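Local atomic coordinates of glycerol kinase, putative (PDB entry 2W40), a protein that probably transfers phosphate from ATP to glycerol, giving sn-glycerol 3-phosphate, as a kinase of the FGGY family in the sugar kinase/Hsp70/actin superfamily. Residues C[423-428]-C[477-482]; C[391-396]-C[429-434]; C[335-340]-C[380-385]; C[254-259]-C[412-417]; C[347-352]-C[494-499]. One frame throughout, in Å; residues are numbered along the deposited sequence.

Contact 1 (C[423-428]-C[477-482]); sequences FMQFNS and HSKMDD. With EDO (1,2-ethanediol), chain B.
Helix 421-431 of the C-terminal actin-like ATPase domain is met along one flank by the loop that leads from edge strand 472-476 into the last long helix, 482-500. The CG of Gln425 stands anti to the backbone N (chi1 -175°), and a bend at chi2 swings the amide across to the loop. There NE2 donates to His477 O at 2.8 Å, nearly straight at 168°; the acceptor lies in the amide plane, while the donor sits above the carbonyl plane. On the other branch of the amide, OE1 accepts from a water 2.7 Å away, and the same water accepts from His477 N. The chain of Lys479, extended beyond CG, crosses the Gln425 side chain at about a right angle, with CG 3.9 Å from Gln425 NE2. One turn on, Ser428 OG lies 3.2 Å from Ser478 N at a poor angle; the Ser428 hydroxyl is hydrogen-bonded instead to Thr433 O. Ser478 N donates to an ethanediol, and Ser478 OG forms an ST turn by accepting from Met480 N. Asp429, the next residue of the helix, accepts through OD1 from both Gln425 NE2 and Lys479 N. One side-chain amide thus meets both backbone polar groups of His477, O directly and N through water.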
# COMPACT_ATOMS: atom_id res chain seq x y z
N PHE C 423 16.07 12.98 -4.83
CA PHE C 423 14.91 13.58 -4.12
C PHE C 423 14.88 15.08 -4.21
O PHE C 423 13.83 15.69 -4.61
CB PHE C 423 14.98 13.15 -2.63
CG PHE C 423 13.87 13.69 -1.80
CD1 PHE C 423 12.54 13.36 -2.03
CD2 PHE C 423 14.14 14.60 -0.78
CE1 PHE C 423 11.47 13.89 -1.21
CE2 PHE C 423 13.09 15.12 -0.02
CZ PHE C 423 11.76 14.73 -0.20
N MET C 424 16.01 15.74 -3.91
CA MET C 424 16.04 17.21 -3.98
C MET C 424 15.82 17.69 -5.42
O MET C 424 15.16 18.73 -5.66
CB MET C 424 17.36 17.68 -3.40
CG MET C 424 17.50 17.52 -1.89
SD MET C 424 15.91 17.99 -0.95
CE MET C 424 16.11 19.65 -1.18
N GLN C 425 16.32 16.95 -6.42
CA GLN C 425 16.11 17.34 -7.81
C GLN C 425 14.59 17.27 -8.16
O GLN C 425 14.07 18.16 -8.77
CB GLN C 425 16.94 16.47 -8.73
CG GLN C 425 16.82 16.95 -10.18
CD GLN C 425 17.33 18.38 -10.40
OE1 GLN C 425 18.52 18.62 -10.22
NE2 GLN C 425 16.48 19.26 -10.80
N PHE C 426 13.95 16.20 -7.69
CA PHE C 426 12.49 16.04 -7.91
C PHE C 426 11.72 17.18 -7.23
O PHE C 426 10.79 17.72 -7.81
CB PHE C 426 12.01 14.70 -7.41
CG PHE C 426 10.62 14.40 -7.78
CD1 PHE C 426 10.30 13.92 -9.03
CD2 PHE C 426 9.56 14.62 -6.92
CE1 PHE C 426 9.03 13.64 -9.39
CE2 PHE C 426 8.27 14.35 -7.32
CZ PHE C 426 8.02 13.84 -8.54
N ASN C 427 12.11 17.53 -6.01
CA ASN C 427 11.48 18.67 -5.33
C ASN C 427 11.63 19.95 -6.13
O ASN C 427 10.70 20.69 -6.39
CB ASN C 427 12.08 18.89 -3.90
CG ASN C 427 11.43 17.99 -2.85
OD1 ASN C 427 10.66 18.49 -2.01
ND2 ASN C 427 11.70 16.69 -2.89
N SER C 428 12.88 20.21 -6.59
CA SER C 428 13.14 21.46 -7.35
C SER C 428 12.35 21.48 -8.64
O SER C 428 11.72 22.51 -8.96
CB SER C 428 14.63 21.61 -7.66
OG SER C 428 14.84 22.83 -8.36
N HIS C 477 18.37 23.34 -9.38
CA HIS C 477 17.51 24.14 -10.20
C HIS C 477 16.57 23.16 -10.91
O HIS C 477 16.97 22.04 -11.18
CB HIS C 477 18.33 24.88 -11.29
CG HIS C 477 19.52 25.62 -10.78
ND1 HIS C 477 19.50 26.98 -10.54
CD2 HIS C 477 20.80 25.21 -10.58
CE1 HIS C 477 20.71 27.37 -10.15
NE2 HIS C 477 21.52 26.32 -10.17
N SER C 478 15.42 23.59 -11.37
CA SER C 478 14.56 22.69 -12.15
C SER C 478 15.15 22.29 -13.49
O SER C 478 15.67 23.14 -14.22
CB SER C 478 13.22 23.35 -12.43
OG SER C 478 12.44 22.50 -13.27
N LYS C 479 15.03 20.98 -13.78
CA LYS C 479 15.46 20.36 -15.06
C LYS C 479 14.23 19.79 -15.80
O LYS C 479 14.36 19.16 -16.84
CB LYS C 479 16.50 19.29 -14.79
CG LYS C 479 17.83 19.85 -14.42
CD LYS C 479 18.71 18.68 -14.20
CE LYS C 479 20.12 19.12 -13.79
NZ LYS C 479 21.15 18.08 -13.96
N MET C 480 13.03 20.12 -15.35
CA MET C 480 11.81 19.49 -15.83
C MET C 480 11.03 20.50 -16.64
O MET C 480 10.88 21.66 -16.19
CB MET C 480 10.99 18.95 -14.62
CG MET C 480 9.65 18.29 -15.06
SD MET C 480 8.70 17.66 -13.62
CE MET C 480 9.58 16.17 -13.13
N ASP C 481 10.51 20.03 -17.78
CA ASP C 481 9.66 20.75 -18.77
C ASP C 481 8.33 21.15 -18.10
O ASP C 481 7.81 20.37 -17.26
CB ASP C 481 9.34 19.69 -19.89
CG ASP C 481 8.63 20.21 -21.06
OD1 ASP C 481 9.09 21.17 -21.69
OD2 ASP C 481 7.56 19.69 -21.36
N ASP C 482 7.71 22.30 -18.46
CA ASP C 482 6.42 22.58 -17.93
C ASP C 482 5.36 21.58 -18.34
O ASP C 482 4.44 21.26 -17.53
CB ASP C 482 5.89 24.00 -18.12
CG ASP C 482 4.72 24.31 -17.08
OD1 ASP C 482 3.65 24.67 -17.65
OD2 ASP C 482 4.83 24.08 -15.73
C1 EDO B . 13.16 27.93 -11.56
O1 EDO B . 12.88 27.32 -12.81
C2 EDO B . 13.62 26.79 -10.68
O2 EDO B . 14.99 26.47 -10.91
O HOH W 1 20.01 20.83 -10.26

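Contact 2 (C[391-396]-C[429-434]); sequences QLNEIV and DIINTK. With EDO (1,2-ethanediol), chain B.
Apolar packing carries most of this buried meeting between helix 377-403 and the C-terminal end of helix 421-431. Ile431 lies at its middle, pressing CG2 against the backbone of the other helix, 3.6 Å from Asn393 N. Its CG1 takes the crowded position between the backbone N and the carbonyl carbon (chi1 77°), and an extended chi2 then carries CD1 to within 4.2 Å of Leu392 CD2, the two side chains crossing obliquely. Val396 closes in one turn further along, its CG2 4.4 Å from Ile431 CB and its CG1 4.2 Å from Thr433 OG1. Next to this, the CB of Asn393 rests 3.8 Å from Ile430 CG2, and these side chains cross at about a right angle.

No hydrogen bond crosses between the segments. Asn393 OD1 and Ile430 O, both acceptors, stand 3.3 Å apart, and both accept from Arg485 of helix 482-500 (NH2 to Asn393 OD1, NE to Ile430 O), whose positive charge probably eases their repulsion. Thr433 OG1 donates to Ile431 O at 3.0 Å. Asn432, with positive phi, turns the chain out of the helix, and its OD1 accepts from an ethanediol. This is the helix-on-helix layer flanking the central sheet of an actin-like ATPase domain, with Leu392 also touching strand 264-268 and helix 421-431 leading into strand 435-438.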
# COMPACT_ATOMS: atom_id res chain seq x y z
N GLN C 391 3.12 17.79 -2.10
CA GLN C 391 2.54 18.58 -1.02
C GLN C 391 3.27 19.95 -0.85
O GLN C 391 2.63 21.01 -0.63
CB GLN C 391 2.60 17.76 0.29
CG GLN C 391 1.52 16.65 0.39
CD GLN C 391 1.69 15.92 1.68
OE1 GLN C 391 1.06 16.25 2.65
NE2 GLN C 391 2.61 14.93 1.70
N LEU C 392 4.60 19.90 -0.95
CA LEU C 392 5.38 21.11 -0.82
C LEU C 392 5.02 22.10 -1.92
O LEU C 392 4.93 23.30 -1.70
CB LEU C 392 6.85 20.73 -0.79
CG LEU C 392 7.73 21.93 -0.44
CD1 LEU C 392 7.42 22.57 0.95
CD2 LEU C 392 9.21 21.57 -0.62
N ASN C 393 4.78 21.59 -3.14
CA ASN C 393 4.39 22.45 -4.25
C ASN C 393 3.09 23.19 -3.99
O ASN C 393 2.95 24.38 -4.27
CB ASN C 393 4.24 21.59 -5.48
CG ASN C 393 3.86 22.42 -6.69
OD1 ASN C 393 4.47 23.47 -6.96
ND2 ASN C 393 2.89 21.90 -7.50
N GLU C 394 2.14 22.47 -3.38
CA GLU C 394 0.90 23.13 -2.97
C GLU C 394 1.09 24.30 -1.96
O GLU C 394 0.48 25.38 -2.06
CB GLU C 394 -0.14 22.12 -2.44
CG GLU C 394 -0.51 21.11 -3.47
CD GLU C 394 -1.74 20.26 -3.12
OE1 GLU C 394 -2.41 20.49 -2.07
OE2 GLU C 394 -2.06 19.33 -3.95
N ILE C 395 1.94 24.06 -0.99
CA ILE C 395 2.39 25.05 -0.04
C ILE C 395 3.03 26.23 -0.73
O ILE C 395 2.71 27.39 -0.40
CB ILE C 395 3.29 24.43 1.06
CG1 ILE C 395 2.43 23.58 2.02
CG2 ILE C 395 4.06 25.48 1.87
CD1 ILE C 395 3.22 22.64 2.97
N VAL C 396 3.93 25.97 -1.69
CA VAL C 396 4.63 27.08 -2.38
C VAL C 396 3.63 27.93 -3.17
O VAL C 396 3.68 29.16 -3.22
CB VAL C 396 5.75 26.57 -3.26
CG1 VAL C 396 6.30 27.78 -4.19
CG2 VAL C 396 6.84 25.91 -2.31
N ASP C 429 12.30 20.30 -9.32
CA ASP C 429 11.54 20.10 -10.53
C ASP C 429 10.02 20.39 -10.28
O ASP C 429 9.36 21.22 -10.99
CB ASP C 429 11.69 18.71 -11.04
CG ASP C 429 12.98 18.42 -11.69
OD1 ASP C 429 13.79 19.35 -11.92
OD2 ASP C 429 13.19 17.20 -12.00
N ILE C 430 9.45 19.77 -9.28
CA ILE C 430 7.98 19.90 -9.08
C ILE C 430 7.58 21.24 -8.50
O ILE C 430 6.56 21.81 -8.93
CB ILE C 430 7.45 18.80 -8.25
CG1 ILE C 430 7.53 17.47 -8.98
CG2 ILE C 430 5.98 19.05 -7.68
CD1 ILE C 430 6.79 17.32 -10.39
N ILE C 431 8.33 21.77 -7.54
CA ILE C 431 8.00 23.13 -6.97
C ILE C 431 8.46 24.29 -7.86
O ILE C 431 8.15 25.45 -7.51
CB ILE C 431 8.47 23.33 -5.49
CG1 ILE C 431 9.99 23.57 -5.36
CG2 ILE C 431 8.06 22.10 -4.64
CD1 ILE C 431 10.54 23.75 -3.94
N ASN C 432 9.22 23.95 -8.93
CA ASN C 432 9.86 24.89 -9.88
C ASN C 432 10.60 26.11 -9.17
O ASN C 432 10.31 27.29 -9.47
CB ASN C 432 8.86 25.37 -10.87
CG ASN C 432 9.51 26.05 -12.15
OD1 ASN C 432 10.68 25.81 -12.52
ND2 ASN C 432 8.75 27.01 -12.73
N THR C 433 11.47 25.78 -8.25
CA THR C 433 12.13 26.75 -7.39
C THR C 433 13.53 26.32 -7.19
O THR C 433 13.79 25.10 -7.00
CB THR C 433 11.44 26.89 -5.98
OG1 THR C 433 10.03 27.31 -6.09
CG2 THR C 433 12.16 27.92 -5.03
N LYS C 434 14.46 27.29 -7.27
CA LYS C 434 15.86 27.04 -6.93
C LYS C 434 15.95 26.68 -5.44
O LYS C 434 15.37 27.38 -4.57
CB LYS C 434 16.81 28.29 -7.21
CG LYS C 434 18.22 27.97 -6.92
CD LYS C 434 19.32 28.92 -7.48
CE LYS C 434 19.26 30.25 -6.91
NZ LYS C 434 20.16 31.29 -7.59
C1 EDO B . 13.16 27.93 -11.56
O1 EDO B . 12.88 27.32 -12.81
C2 EDO B . 13.62 26.79 -10.68
O2 EDO B . 14.99 26.47 -10.91

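Contact 3 (C[335-340]-C[380-385]); sequences DIMEKC and IVRALL
Two helices of the C-terminal actin-like ATPase domain, 333-339 and 377-403, cross steeply here, the axes of their short segments 9.7 Å apart at closest approach and at an angle of -104°. Arg382 spans the gap. Its CB points at the other helix, and the chain runs extended from CG to NE. CG meets Met337 CG at 3.9 Å, the two side chains crossing at about a right angle; CD then passes 3.2 Å from Cys340 O. NE turns back to its own helix in a salt bridge with Glu386. Over one face of the guanidinium, offset toward the rim, lies Met337 CE, 3.6 Å from CZ and brought there by the bend at chi3 (80°). Beside this, Met337 SD touches Leu385 CD1, and Ile336 CD1 packs on Val381 CG1 at 3.5 Å. Ser334, which binds ADP in another structure of this protein, immediately precedes the segment, on the same helix. At the tip, Arg382 NH1 donates to Cys340 O, 2.8 Å away in the carbonyl plane, with the bond bent to 142°.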
# COMPACT_ATOMS: atom_id res chain seq x y z
N ASP C 335 19.37 5.59 -3.23
CA ASP C 335 19.64 4.49 -4.16
C ASP C 335 18.31 4.03 -4.77
O ASP C 335 18.20 3.87 -6.01
CB ASP C 335 20.31 3.33 -3.45
CG ASP C 335 21.82 3.53 -3.27
OD1 ASP C 335 22.43 4.39 -4.02
OD2 ASP C 335 22.39 2.88 -2.35
N ILE C 336 17.28 3.94 -3.94
CA ILE C 336 15.89 3.63 -4.46
C ILE C 336 15.48 4.66 -5.49
O ILE C 336 15.00 4.31 -6.55
CB ILE C 336 14.78 3.54 -3.37
CG1 ILE C 336 14.86 2.25 -2.60
CG2 ILE C 336 13.32 3.60 -3.99
CD1 ILE C 336 13.84 2.17 -1.39
N MET C 337 15.66 5.94 -5.25
CA MET C 337 15.33 6.90 -6.30
C MET C 337 16.26 6.94 -7.54
O MET C 337 15.80 7.27 -8.65
CB MET C 337 15.05 8.26 -5.68
CG MET C 337 13.61 8.27 -5.10
SD MET C 337 13.23 9.92 -4.63
CE MET C 337 12.76 10.80 -6.11
N GLU C 338 17.51 6.51 -7.42
CA GLU C 338 18.37 6.38 -8.62
C GLU C 338 17.90 5.21 -9.51
O GLU C 338 17.72 5.36 -10.78
CB GLU C 338 19.80 6.09 -8.17
CG GLU C 338 20.50 7.17 -7.34
CD GLU C 338 21.04 8.36 -8.18
OE1 GLU C 338 20.80 8.32 -9.43
OE2 GLU C 338 21.69 9.33 -7.61
N LYS C 339 17.70 4.07 -8.84
CA LYS C 339 17.41 2.85 -9.53
C LYS C 339 16.02 2.84 -10.08
O LYS C 339 15.77 2.26 -11.15
CB LYS C 339 17.58 1.66 -8.61
CG LYS C 339 18.98 1.47 -8.14
CD LYS C 339 19.09 0.06 -7.44
CE LYS C 339 20.38 -0.13 -6.63
NZ LYS C 339 21.06 -1.43 -7.06
N CYS C 340 15.13 3.46 -9.32
CA CYS C 340 13.75 3.50 -9.64
C CYS C 340 13.45 4.89 -10.19
O CYS C 340 13.21 5.83 -9.42
CB CYS C 340 12.93 3.21 -8.39
SG CYS C 340 11.29 2.87 -8.84
N ILE C 380 6.72 1.97 -4.39
CA ILE C 380 5.86 2.49 -3.29
C ILE C 380 6.62 3.50 -2.45
O ILE C 380 6.11 4.54 -2.10
CB ILE C 380 5.27 1.33 -2.45
CG1 ILE C 380 4.40 0.42 -3.39
CG2 ILE C 380 4.61 1.83 -1.16
CD1 ILE C 380 3.94 -0.97 -2.74
N VAL C 381 7.85 3.13 -2.10
CA VAL C 381 8.77 4.06 -1.40
C VAL C 381 8.97 5.37 -2.16
O VAL C 381 8.77 6.47 -1.59
CB VAL C 381 10.13 3.32 -1.08
CG1 VAL C 381 11.18 4.34 -0.52
CG2 VAL C 381 9.85 2.20 -0.14
N ARG C 382 9.31 5.27 -3.44
CA ARG C 382 9.48 6.46 -4.29
C ARG C 382 8.23 7.30 -4.33
O ARG C 382 8.32 8.50 -4.28
CB ARG C 382 9.95 6.05 -5.71
CG ARG C 382 10.15 7.24 -6.58
CD ARG C 382 10.64 6.95 -7.98
NE ARG C 382 10.56 8.23 -8.62
CZ ARG C 382 11.56 9.03 -8.96
NH1 ARG C 382 12.83 8.60 -8.95
NH2 ARG C 382 11.26 10.23 -9.38
N ALA C 383 7.07 6.65 -4.36
CA ALA C 383 5.81 7.39 -4.55
C ALA C 383 5.59 8.22 -3.24
O ALA C 383 5.09 9.33 -3.24
CB ALA C 383 4.58 6.37 -4.81
N LEU C 384 5.92 7.60 -2.09
CA LEU C 384 5.72 8.31 -0.78
C LEU C 384 6.61 9.62 -0.82
O LEU C 384 6.15 10.72 -0.51
CB LEU C 384 6.01 7.48 0.44
CG LEU C 384 5.81 8.21 1.75
CD1 LEU C 384 5.11 7.39 2.85
CD2 LEU C 384 7.12 8.84 2.26
N LEU C 385 7.85 9.44 -1.31
CA LEU C 385 8.82 10.54 -1.37
C LEU C 385 8.36 11.59 -2.34
O LEU C 385 8.33 12.80 -2.05
CB LEU C 385 10.17 9.96 -1.76
CG LEU C 385 10.81 9.11 -0.64
CD1 LEU C 385 12.14 8.54 -1.21
CD2 LEU C 385 11.02 9.87 0.66

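Contact 4 (C[254-259]-C[412-417]); sequences IGQAIF and RCDGGM
Gln256 is the hub of this contact, lying between the end of helix 248-255 and strand 411-414. Its CG stands anti to the carbonyl carbon (chi1 -75°), and a bend at chi2 lays the amide across the strand between the side chains of Arg412 and Asp414. The two ends of the amide are probably interchanged in the model, so they are best treated as one group: one end faces the guanidinium of Arg412, the other faces Asp414 OD1. The amide plane is almost perpendicular to the guanidinium, 88° between them. Apolar contact is slight, with Ile258 CG2 4.2 Å from Arg412 CD as the two chains slide past each other in opposite directions.

The next shell holds these groups in place. Arg412, bent at chi3, gives NH2 to Arg471 O, and a water in the guanidinium plane donates to Gly255 O at 3.0 Å while accepting weakly from that same NH2. Asp414, with CG in the crowded position between the backbone N and the carbonyl carbon (chi1 59°), hydrogen-bonds Thr267 OG1 through OD2. A Schellman motif at Ala257 ends the helix, and an inverse gamma turn at Ile258 bends the chain that follows it.

Beyond the strand lies Gly416, an ADP-binding residue in another structure of this protein. Strand 411-414 itself runs between strands 264-268 and 435-438, while helix 443-455 packs against Ile254 and Asp414.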
# COMPACT_ATOMS: atom_id res chain seq x y z
N ILE C 254 16.49 30.44 12.49
CA ILE C 254 17.64 31.16 13.02
C ILE C 254 18.93 30.48 12.51
O ILE C 254 19.85 31.20 12.09
CB ILE C 254 17.59 31.31 14.54
CG1 ILE C 254 16.37 32.13 14.97
CG2 ILE C 254 18.82 32.05 15.09
CD1 ILE C 254 16.26 32.22 16.50
N GLY C 255 18.99 29.18 12.54
CA GLY C 255 20.13 28.45 11.97
C GLY C 255 20.39 28.61 10.48
O GLY C 255 21.55 28.41 10.05
N GLN C 256 19.35 28.99 9.74
CA GLN C 256 19.50 29.21 8.28
C GLN C 256 19.73 30.75 8.05
O GLN C 256 19.80 31.20 6.88
CB GLN C 256 18.26 28.78 7.57
CG GLN C 256 17.99 27.31 7.38
CD GLN C 256 18.66 26.75 6.15
OE1 GLN C 256 18.26 25.73 5.63
NE2 GLN C 256 19.68 27.38 5.73
N ALA C 257 19.69 31.55 9.10
CA ALA C 257 19.78 33.06 9.05
C ALA C 257 18.75 33.71 8.12
O ALA C 257 19.09 34.63 7.41
CB ALA C 257 21.20 33.57 8.62
N ILE C 258 17.50 33.21 8.14
CA ILE C 258 16.45 33.79 7.34
C ILE C 258 15.80 34.90 8.20
O ILE C 258 14.68 34.87 8.76
CB ILE C 258 15.54 32.75 6.67
CG1 ILE C 258 14.73 32.13 7.71
CG2 ILE C 258 16.34 31.70 5.69
CD1 ILE C 258 13.29 31.70 7.09
N PHE C 259 16.54 35.99 8.32
CA PHE C 259 16.19 37.10 9.17
C PHE C 259 15.56 38.26 8.45
O PHE C 259 15.07 39.19 9.14
CB PHE C 259 17.47 37.64 9.88
CG PHE C 259 18.18 36.64 10.75
CD1 PHE C 259 17.48 35.98 11.74
CD2 PHE C 259 19.50 36.31 10.57
CE1 PHE C 259 18.17 35.11 12.60
CE2 PHE C 259 20.16 35.41 11.38
CZ PHE C 259 19.49 34.77 12.35
N ARG C 412 15.81 27.96 0.89
CA ARG C 412 16.92 27.36 1.63
C ARG C 412 16.37 26.14 2.36
O ARG C 412 15.37 26.26 3.08
CB ARG C 412 17.51 28.31 2.67
CG ARG C 412 18.12 29.51 2.05
CD ARG C 412 19.13 30.25 2.96
NE ARG C 412 20.08 29.44 3.80
CZ ARG C 412 21.34 29.00 3.49
NH1 ARG C 412 21.94 29.24 2.31
NH2 ARG C 412 22.04 28.33 4.40
N CYS C 413 17.03 25.01 2.23
CA CYS C 413 16.54 23.71 2.69
C CYS C 413 17.57 23.07 3.58
O CYS C 413 18.79 23.19 3.40
CB CYS C 413 16.16 22.76 1.51
SG CYS C 413 14.73 23.33 0.53
N ASP C 414 17.06 22.31 4.54
CA ASP C 414 17.87 21.58 5.42
C ASP C 414 17.23 20.29 5.84
O ASP C 414 16.06 20.12 5.76
CB ASP C 414 18.16 22.47 6.62
CG ASP C 414 16.87 22.95 7.39
OD1 ASP C 414 16.24 24.03 7.00
OD2 ASP C 414 16.50 22.18 8.33
N GLY C 415 18.03 19.39 6.33
CA GLY C 415 17.54 18.08 6.84
C GLY C 415 18.21 16.89 6.23
O GLY C 415 18.78 16.92 5.18
N GLY C 416 18.09 15.76 6.90
CA GLY C 416 18.65 14.58 6.31
C GLY C 416 18.39 14.26 4.87
O GLY C 416 19.29 13.91 4.12
N MET C 417 17.13 14.40 4.46
CA MET C 417 16.74 14.10 3.15
C MET C 417 17.33 15.01 2.09
O MET C 417 17.35 14.66 0.94
CB MET C 417 15.20 14.25 3.11
CG MET C 417 14.38 13.15 3.78
SD MET C 417 12.57 13.39 3.48
CE MET C 417 12.03 11.95 4.46
O HOH W 2 22.76 27.52 7.51

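Contact 5 (C[347-352]-C[494-499]); sequences IFVPAF and KAVERT
Ile347 and Val349 project from the same side of strand 347-349 toward helix 482-500, while Phe348 between them points away, its ring packing on helix 377-403. The short strand and helix segments cross at -48° with their axes 8.8 Å apart. Ala495 points its CB toward the strand: it sits 3.4 Å from Ile347 CG2, tighter than usual for two carbons, and 3.9 Å from Ile347 CD1. In Ile347, CG2 is anti to the backbone N and CG1 is anti to the carbonyl carbon (chi1 -58°), so both branches bear on that one methyl.

Val349 uses a single methyl. CG2, anti to the carbonyl carbon, reaches between three helix residues, lying 4.0 Å from Ala495 CB, 4.1 Å from Val496 CG2 and 3.7 Å from Thr499 OG1. With Thr499 the approach is tip to tip. That hydroxyl has two other partners: OG1 donates to Ala495 O at 2.8 Å, from above the carbonyl plane, and also hydrogen-bonds Tyr369 OH of the paired strand 366-371. Ala495 O takes the Thr499 backbone N as well.

Arg498 of the same helix reaches the second subunit, bonding NH1 to Ile501 O of that chain. Across the strand-helix interface itself there is no hydrogen bond; methyl packing joins the two elements, and a threonine hydroxyl faces a valine, consistent with its hydrogen bonds to Ala495 O and Tyr369 OH.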
# COMPACT_ATOMS: atom_id res chain seq x y z
N ILE C 347 0.82 6.46 -7.18
CA ILE C 347 0.78 7.65 -6.40
C ILE C 347 0.46 7.24 -5.01
O ILE C 347 -0.44 6.41 -4.77
CB ILE C 347 -0.25 8.70 -6.93
CG1 ILE C 347 0.08 9.07 -8.36
CG2 ILE C 347 -0.41 9.88 -5.97
CD1 ILE C 347 -0.91 9.74 -9.07
N PHE C 348 1.12 7.89 -4.10
CA PHE C 348 0.94 7.63 -2.63
C PHE C 348 0.58 8.96 -2.00
O PHE C 348 1.43 9.85 -1.94
CB PHE C 348 2.25 7.07 -2.03
CG PHE C 348 2.12 6.37 -0.69
CD1 PHE C 348 2.95 5.33 -0.40
CD2 PHE C 348 1.26 6.76 0.29
CE1 PHE C 348 2.92 4.72 0.80
CE2 PHE C 348 1.15 6.09 1.47
CZ PHE C 348 2.02 5.07 1.75
N VAL C 349 -0.67 9.09 -1.54
CA VAL C 349 -1.08 10.31 -0.89
C VAL C 349 -0.77 10.10 0.59
O VAL C 349 -1.48 9.36 1.22
CB VAL C 349 -2.57 10.66 -1.14
CG1 VAL C 349 -2.98 11.91 -0.36
CG2 VAL C 349 -2.89 10.76 -2.62
N PRO C 350 0.36 10.67 1.10
CA PRO C 350 0.89 10.31 2.44
C PRO C 350 0.11 11.16 3.49
O PRO C 350 0.42 12.41 3.73
CB PRO C 350 2.39 10.75 2.37
CG PRO C 350 2.63 11.23 0.95
CD PRO C 350 1.23 11.66 0.47
N ALA C 351 -0.98 10.59 3.94
CA ALA C 351 -2.04 11.34 4.75
C ALA C 351 -2.36 10.49 5.98
O ALA C 351 -3.48 10.40 6.39
CB ALA C 351 -3.29 11.71 3.96
N PHE C 352 -1.32 9.90 6.57
CA PHE C 352 -1.55 8.99 7.70
C PHE C 352 -2.26 9.70 8.85
O PHE C 352 -3.07 9.08 9.58
CB PHE C 352 -0.30 8.37 8.21
CG PHE C 352 0.38 7.44 7.28
CD1 PHE C 352 -0.04 6.15 7.13
CD2 PHE C 352 1.48 7.89 6.49
CE1 PHE C 352 0.57 5.30 6.28
CE2 PHE C 352 2.07 7.06 5.66
CZ PHE C 352 1.60 5.77 5.52
N LYS C 494 -5.44 14.28 -9.16
CA LYS C 494 -6.54 13.32 -9.33
C LYS C 494 -6.52 12.29 -8.22
O LYS C 494 -7.56 11.92 -7.69
CB LYS C 494 -6.45 12.67 -10.67
CG LYS C 494 -6.74 13.63 -11.77
CD LYS C 494 -6.99 13.00 -13.07
CE LYS C 494 -6.49 11.54 -13.22
NZ LYS C 494 -5.01 11.39 -13.62
N ALA C 495 -5.33 11.83 -7.80
CA ALA C 495 -5.19 10.90 -6.64
C ALA C 495 -5.63 11.59 -5.36
O ALA C 495 -6.39 11.03 -4.60
CB ALA C 495 -3.73 10.53 -6.53
N VAL C 496 -5.30 12.85 -5.14
CA VAL C 496 -5.86 13.61 -3.95
C VAL C 496 -7.39 13.75 -4.01
O VAL C 496 -8.16 13.46 -3.04
CB VAL C 496 -5.17 14.95 -3.76
CG1 VAL C 496 -5.77 15.68 -2.56
CG2 VAL C 496 -3.67 14.72 -3.54
N GLU C 497 -7.89 13.99 -5.19
CA GLU C 497 -9.38 14.08 -5.35
C GLU C 497 -10.01 12.76 -4.99
O GLU C 497 -11.09 12.72 -4.34
CB GLU C 497 -9.72 14.52 -6.78
CG GLU C 497 -11.14 14.83 -6.97
CD GLU C 497 -11.43 15.47 -8.34
OE1 GLU C 497 -10.44 15.64 -9.15
OE2 GLU C 497 -12.64 15.75 -8.57
N ARG C 498 -9.46 11.64 -5.50
CA ARG C 498 -9.96 10.26 -5.20
C ARG C 498 -9.96 10.08 -3.69
O ARG C 498 -10.88 9.46 -3.11
CB ARG C 498 -9.15 9.11 -5.82
CG ARG C 498 -9.21 8.99 -7.25
CD ARG C 498 -8.44 7.79 -7.70
NE ARG C 498 -8.17 8.02 -9.10
CZ ARG C 498 -9.14 7.99 -10.04
NH1 ARG C 498 -10.34 7.46 -9.79
NH2 ARG C 498 -8.84 8.31 -11.29
N THR C 499 -8.92 10.54 -3.03
CA THR C 499 -8.75 10.34 -1.59
C THR C 499 -9.78 11.17 -0.73
O THR C 499 -10.16 10.81 0.38
CB THR C 499 -7.31 10.76 -1.21
OG1 THR C 499 -6.42 9.98 -2.00
CG2 THR C 499 -7.04 10.59 0.33

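In the fold
From the N terminus, contact 4 opens first, at the end of helix 248-255, and closes 153 residues later on strand 411-414. Within that span contact 3 opens and closes, bringing helix 333-339 onto helix 377-403. Contact 5 starts between the two halves of contact 3, at strand 347-349, so it crosses contacts 3 and 4; it closes on helix 482-500 and encloses contacts 1 and 2. Contact 2 crosses contact 4, joining helices 377-403 and 421-431. Contact 1 crosses contact 2 and ties helix 421-431 to the loop after strand 472-476. Helix 377-403 thereby links contacts 2 and 3, and Phe348 of contact 5 packs against the 380-385 segment of contact 3.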